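PDB 4UML: ganglioside-induced differentiation-associated protein 2 from Homo sapiens, which is of unknown function but carries a macro domain, the part crystallised, a fold that in relatives binds ADP-ribose and related nucleotides. Local coordinates for residues L67-E78 / L121-G131. Numbering follows the deposited sequence.
Sequences LNCTAIVNTSNE and LAARFIIHTVG
Asn74 and His128 are cross-strand neighbours on one face of two adjacent parallel strands, 71-75 and 125-129. The amide nitrogen ND2 of Asn74 donates to ND1 of His128 at 3.2 Å. This bond is nearly straight, 166° at the hydrogen. The donor meets the ring at its edge, close to the ring plane, while the amide and ring planes stand almost perpendicular, 87° apart. A chi1 of 180° carries CG of Asn74 away from its own N and lays the amide beside the histidine. The other ends are held too: OD1 of Asn74 bonds Ser87 OG, and NE2 of His128 bonds Thr116 OG1. CG2 of Ile126 sits 3.3 Å above one face of the imidazole, offset toward its rim, and also touches CB of Asn74. A leucine in place of Asn74 would probably leave His128 ND1 without this donor and Ser87 OG without its carbonyl partner, with the imidazole less firmly fixed in rotation.

On the same side of the sheet, CD1 of Ile72 meets CD1 of Leu121 at 3.8 Å, and CG2 of Ile72 rests on CB of Ala123. On the reverse side, CD1 of Ile127 packs 3.7 Å from CB of Ala71. CG1 of Val73 touches CG2 of Thr129. The strands themselves are joined by a parallel ladder of backbone hydrogen bonds, from Phe125 N to Thr70 O at one end to Ser76 N to Thr129 O at the other. Beyond it, a water donates to Thr75 OG1 and Ser76 O and accepts from Gly131 N; Thr75 OG1 also bonds Ile170 O.

The pair lies inside the six-stranded mixed sheet of the macro domain. Strand 164-167 flanks 71-75, and antiparallel strand 113-117 flanks 125-129. Helix 85-94 covers Ile72 and Asn74, while helix 139-159 packs on Val73, Ile127 and Thr129.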
loop_
_atom_site.group_PDB
_atom_site.type_symbol
_atom_site.label_atom_id
_atom_site.label_comp_id
_atom_site.label_asym_id
_atom_site.label_seq_id
_atom_site.Cartn_x
_atom_site.Cartn_y
_atom_site.Cartn_z
ATOM N N LEU A 67 -2.078 11.797 0.608
ATOM C CA LEU A 67 -1.103 11.626 1.674
ATOM C C LEU A 67 0.266 12.175 1.309
ATOM O O LEU A 67 0.730 11.997 0.196
ATOM C CB LEU A 67 -0.996 10.144 2.050
ATOM C CG LEU A 67 -2.200 9.500 2.730
ATOM C CD1 LEU A 67 -1.995 7.989 2.771
ATOM C CD2 LEU A 67 -2.408 10.071 4.126
ATOM N N ASN A 68 0.929 12.835 2.258
ATOM C CA ASN A 68 2.305 13.293 2.058
ATOM C C ASN A 68 3.361 12.259 2.497
ATOM O O ASN A 68 4.439 12.625 2.912
ATOM C CB ASN A 68 2.531 14.640 2.766
ATOM C CG ASN A 68 2.512 14.506 4.273
ATOM O OD1 ASN A 68 1.961 13.535 4.804
ATOM N ND2 ASN A 68 3.134 15.458 4.976
ATOM N N CYS A 69 3.070 10.972 2.377
ATOM C CA CYS A 69 4.083 9.949 2.537
ATOM C C CYS A 69 5.173 10.126 1.481
ATOM O O CYS A 69 4.931 10.740 0.424
ATOM C CB CYS A 69 3.436 8.564 2.414
ATOM S SG CYS A 69 2.225 8.198 3.712
ATOM N N THR A 70 6.347 9.544 1.719
ATOM C CA THR A 70 7.455 9.614 0.762
ATOM C C THR A 70 6.987 9.065 -0.592
ATOM O O THR A 70 7.262 9.674 -1.649
ATOM C CB THR A 70 8.698 8.839 1.248
ATOM O OG1 THR A 70 8.945 9.189 2.624
ATOM C CG2 THR A 70 9.941 9.172 0.366
ATOM N N ALA A 71 6.303 7.918 -0.544
ATOM C CA ALA A 71 5.655 7.310 -1.689
ATOM C C ALA A 71 4.228 6.878 -1.357
ATOM O O ALA A 71 3.924 6.421 -0.241
ATOM C CB ALA A 71 6.445 6.103 -2.171
ATOM N N ILE A 72 3.353 7.046 -2.327
ATOM C CA ILE A 72 2.050 6.412 -2.314
ATOM C C ILE A 72 2.029 5.363 -3.417
ATOM O O ILE A 72 2.820 5.410 -4.380
ATOM C CB ILE A 72 0.867 7.398 -2.412
ATOM C CG1 ILE A 72 0.893 8.174 -3.737
ATOM C CG2 ILE A 72 0.836 8.335 -1.229
ATOM C CD1 ILE A 72 -0.488 8.398 -4.244
ATOM N N VAL A 73 1.143 4.399 -3.240
ATOM C CA VAL A 73 1.054 3.246 -4.099
ATOM C C VAL A 73 -0.197 3.299 -5.001
ATOM O O VAL A 73 -1.299 3.523 -4.543
ATOM C CB VAL A 73 1.014 1.968 -3.267
ATOM C CG1 VAL A 73 0.879 0.747 -4.174
ATOM C CG2 VAL A 73 2.243 1.841 -2.371
ATOM N N ASN A 74 0.040 3.135 -6.291
ATOM C CA ASN A 74 -0.971 3.049 -7.310
ATOM C C ASN A 74 -1.075 1.579 -7.692
ATOM O O ASN A 74 -0.077 0.848 -7.690
ATOM C CB ASN A 74 -0.589 3.890 -8.520
ATOM C CG ASN A 74 -1.648 3.813 -9.637
ATOM O OD1 ASN A 74 -2.821 3.776 -9.361
ATOM N ND2 ASN A 74 -1.209 3.721 -10.877
ATOM N N THR A 75 -2.301 1.125 -7.880
ATOM C CA THR A 75 -2.571 -0.236 -8.318
ATOM C C THR A 75 -3.187 -0.179 -9.709
ATOM O O THR A 75 -4.077 0.658 -9.961
ATOM C CB THR A 75 -3.400 -1.026 -7.298
ATOM O OG1 THR A 75 -3.357 -2.411 -7.631
ATOM C CG2 THR A 75 -4.859 -0.550 -7.193
ATOM N N SER A 76 -2.706 -1.043 -10.611
ATOM C CA SER A 76 -2.999 -0.859 -12.040
ATOM C C SER A 76 -3.068 -2.172 -12.823
ATOM O O SER A 76 -3.216 -3.247 -12.234
ATOM C CB SER A 76 -1.967 0.089 -12.620
ATOM O OG SER A 76 -2.395 0.690 -13.822
ATOM N N ASN A 77 -2.982 -2.076 -14.149
ATOM C CA ASN A 77 -2.882 -3.258 -14.995
ATOM C C ASN A 77 -1.518 -3.276 -15.621
ATOM O O ASN A 77 -0.705 -2.358 -15.398
ATOM C CB ASN A 77 -4.008 -3.304 -16.050
ATOM C CG ASN A 77 -4.005 -2.113 -16.992
ATOM O OD1 ASN A 77 -3.095 -1.270 -17.016
ATOM N ND2 ASN A 77 -5.058 -2.024 -17.762
ATOM N N GLU A 78 -1.265 -4.282 -16.455
ATOM C CA GLU A 78 0.088 -4.518 -16.930
ATOM C C GLU A 78 0.536 -3.397 -17.866
ATOM O O GLU A 78 1.723 -3.132 -18.003
ATOM C CB GLU A 78 0.201 -5.898 -17.599
ATOM C CG GLU A 78 -0.139 -7.081 -16.682
ATOM C CD GLU A 78 -1.647 -7.252 -16.346
ATOM O OE1 GLU A 78 -2.507 -6.431 -16.789
ATOM O OE2 GLU A 78 -1.979 -8.215 -15.599
ATOM N N LEU A 121 1.420 15.619 -6.751
ATOM C CA LEU A 121 0.956 14.995 -5.531
ATOM C C LEU A 121 1.757 15.521 -4.348
ATOM O O LEU A 121 2.940 15.921 -4.494
ATOM C CB LEU A 121 1.154 13.479 -5.588
ATOM C CG LEU A 121 0.345 12.642 -6.552
ATOM C CD1 LEU A 121 0.819 11.189 -6.450
ATOM C CD2 LEU A 121 -1.146 12.773 -6.271
ATOM N N ALA A 122 1.139 15.494 -3.176
ATOM C CA ALA A 122 1.897 15.778 -1.944
ATOM C C ALA A 122 3.069 14.806 -1.721
ATOM O O ALA A 122 4.086 15.170 -1.117
ATOM C CB ALA A 122 0.976 15.789 -0.757
ATOM N N ALA A 123 2.940 13.579 -2.207
ATOM C CA ALA A 123 3.992 12.563 -2.031
ATOM C C ALA A 123 5.108 12.789 -3.054
ATOM O O ALA A 123 4.834 13.186 -4.176
ATOM C CB ALA A 123 3.418 11.177 -2.219
ATOM N N ARG A 124 6.346 12.507 -2.665
ATOM C CA ARG A 124 7.521 12.594 -3.540
ATOM C C ARG A 124 7.496 11.577 -4.688
ATOM O O ARG A 124 7.937 11.894 -5.798
ATOM C CB ARG A 124 8.820 12.428 -2.716
ATOM C CG ARG A 124 10.133 12.520 -3.494
ATOM C CD ARG A 124 11.352 12.176 -2.612
ATOM N NE ARG A 124 11.600 13.170 -1.556
ATOM C CZ ARG A 124 12.182 12.931 -0.369
ATOM N NH1 ARG A 124 12.611 11.707 -0.019
ATOM N NH2 ARG A 124 12.343 13.941 0.494
ATOM N N PHE A 125 7.039 10.350 -4.408
ATOM C CA PHE A 125 7.017 9.283 -5.406
ATOM C C PHE A 125 5.685 8.591 -5.465
ATOM O O PHE A 125 4.920 8.601 -4.521
ATOM C CB PHE A 125 8.047 8.183 -5.085
ATOM C CG PHE A 125 9.491 8.661 -4.998
ATOM C CD1 PHE A 125 10.184 9.068 -6.137
ATOM C CD2 PHE A 125 10.177 8.609 -3.796
ATOM C CE1 PHE A 125 11.514 9.497 -6.055
ATOM C CE2 PHE A 125 11.519 8.984 -3.705
ATOM C CZ PHE A 125 12.186 9.430 -4.839
ATOM N N ILE A 126 5.429 7.947 -6.598
ATOM C CA ILE A 126 4.365 6.966 -6.697
ATOM C C ILE A 126 5.086 5.657 -6.948
ATOM O O ILE A 126 6.004 5.612 -7.786
ATOM C CB ILE A 126 3.417 7.237 -7.878
ATOM C CG1 ILE A 126 2.751 8.595 -7.744
ATOM C CG2 ILE A 126 2.300 6.195 -7.950
ATOM C CD1 ILE A 126 2.214 9.135 -9.040
ATOM N N ILE A 127 4.671 4.605 -6.233
ATOM C CA ILE A 127 5.069 3.252 -6.583
ATOM C C ILE A 127 3.874 2.578 -7.272
ATOM O O ILE A 127 2.805 2.425 -6.678
ATOM C CB ILE A 127 5.527 2.453 -5.342
ATOM C CG1 ILE A 127 6.750 3.129 -4.740
ATOM C CG2 ILE A 127 5.831 0.994 -5.735
ATOM C CD1 ILE A 127 7.093 2.640 -3.359
ATOM N N HIS A 128 4.054 2.201 -8.537
ATOM C CA HIS A 128 3.015 1.574 -9.303
ATOM C C HIS A 128 3.194 0.067 -9.216
ATOM O O HIS A 128 4.319 -0.453 -9.383
ATOM C CB HIS A 128 3.109 2.025 -10.761
ATOM C CG HIS A 128 3.119 3.511 -10.936
ATOM N ND1 HIS A 128 1.970 4.242 -11.147
ATOM C CD2 HIS A 128 4.132 4.408 -10.889
ATOM C CE1 HIS A 128 2.272 5.525 -11.248
ATOM N NE2 HIS A 128 3.582 5.654 -11.110
ATOM N N THR A 129 2.101 -0.636 -8.976
ATOM C CA THR A 129 2.148 -2.093 -8.952
ATOM C C THR A 129 0.903 -2.708 -9.590
ATOM O O THR A 129 -0.065 -1.989 -9.848
ATOM C CB THR A 129 2.329 -2.573 -7.499
ATOM O OG1 THR A 129 2.747 -3.932 -7.501
ATOM C CG2 THR A 129 1.055 -2.388 -6.678
ATOM N N VAL A 130 0.913 -4.021 -9.815
ATOM C CA VAL A 130 -0.188 -4.728 -10.528
ATOM C C VAL A 130 -0.531 -6.025 -9.796
ATOM O O VAL A 130 0.256 -6.962 -9.744
ATOM C CB VAL A 130 0.229 -5.071 -11.981
ATOM C CG1 VAL A 130 -0.833 -5.899 -12.730
ATOM C CG2 VAL A 130 0.611 -3.809 -12.747
ATOM N N GLY A 131 -1.699 -6.050 -9.202
ATOM C CA GLY A 131 -2.187 -7.217 -8.524
ATOM C C GLY A 131 -2.742 -8.229 -9.530
ATOM O O GLY A 131 -3.011 -7.902 -10.688
HETATM O O HOH W 1 0.239 12.227 -2.458
HETATM O O HOH W 2 6.314 13.826 0.634
HETATM O O HOH W 3 -3.788 -3.906 -9.826
#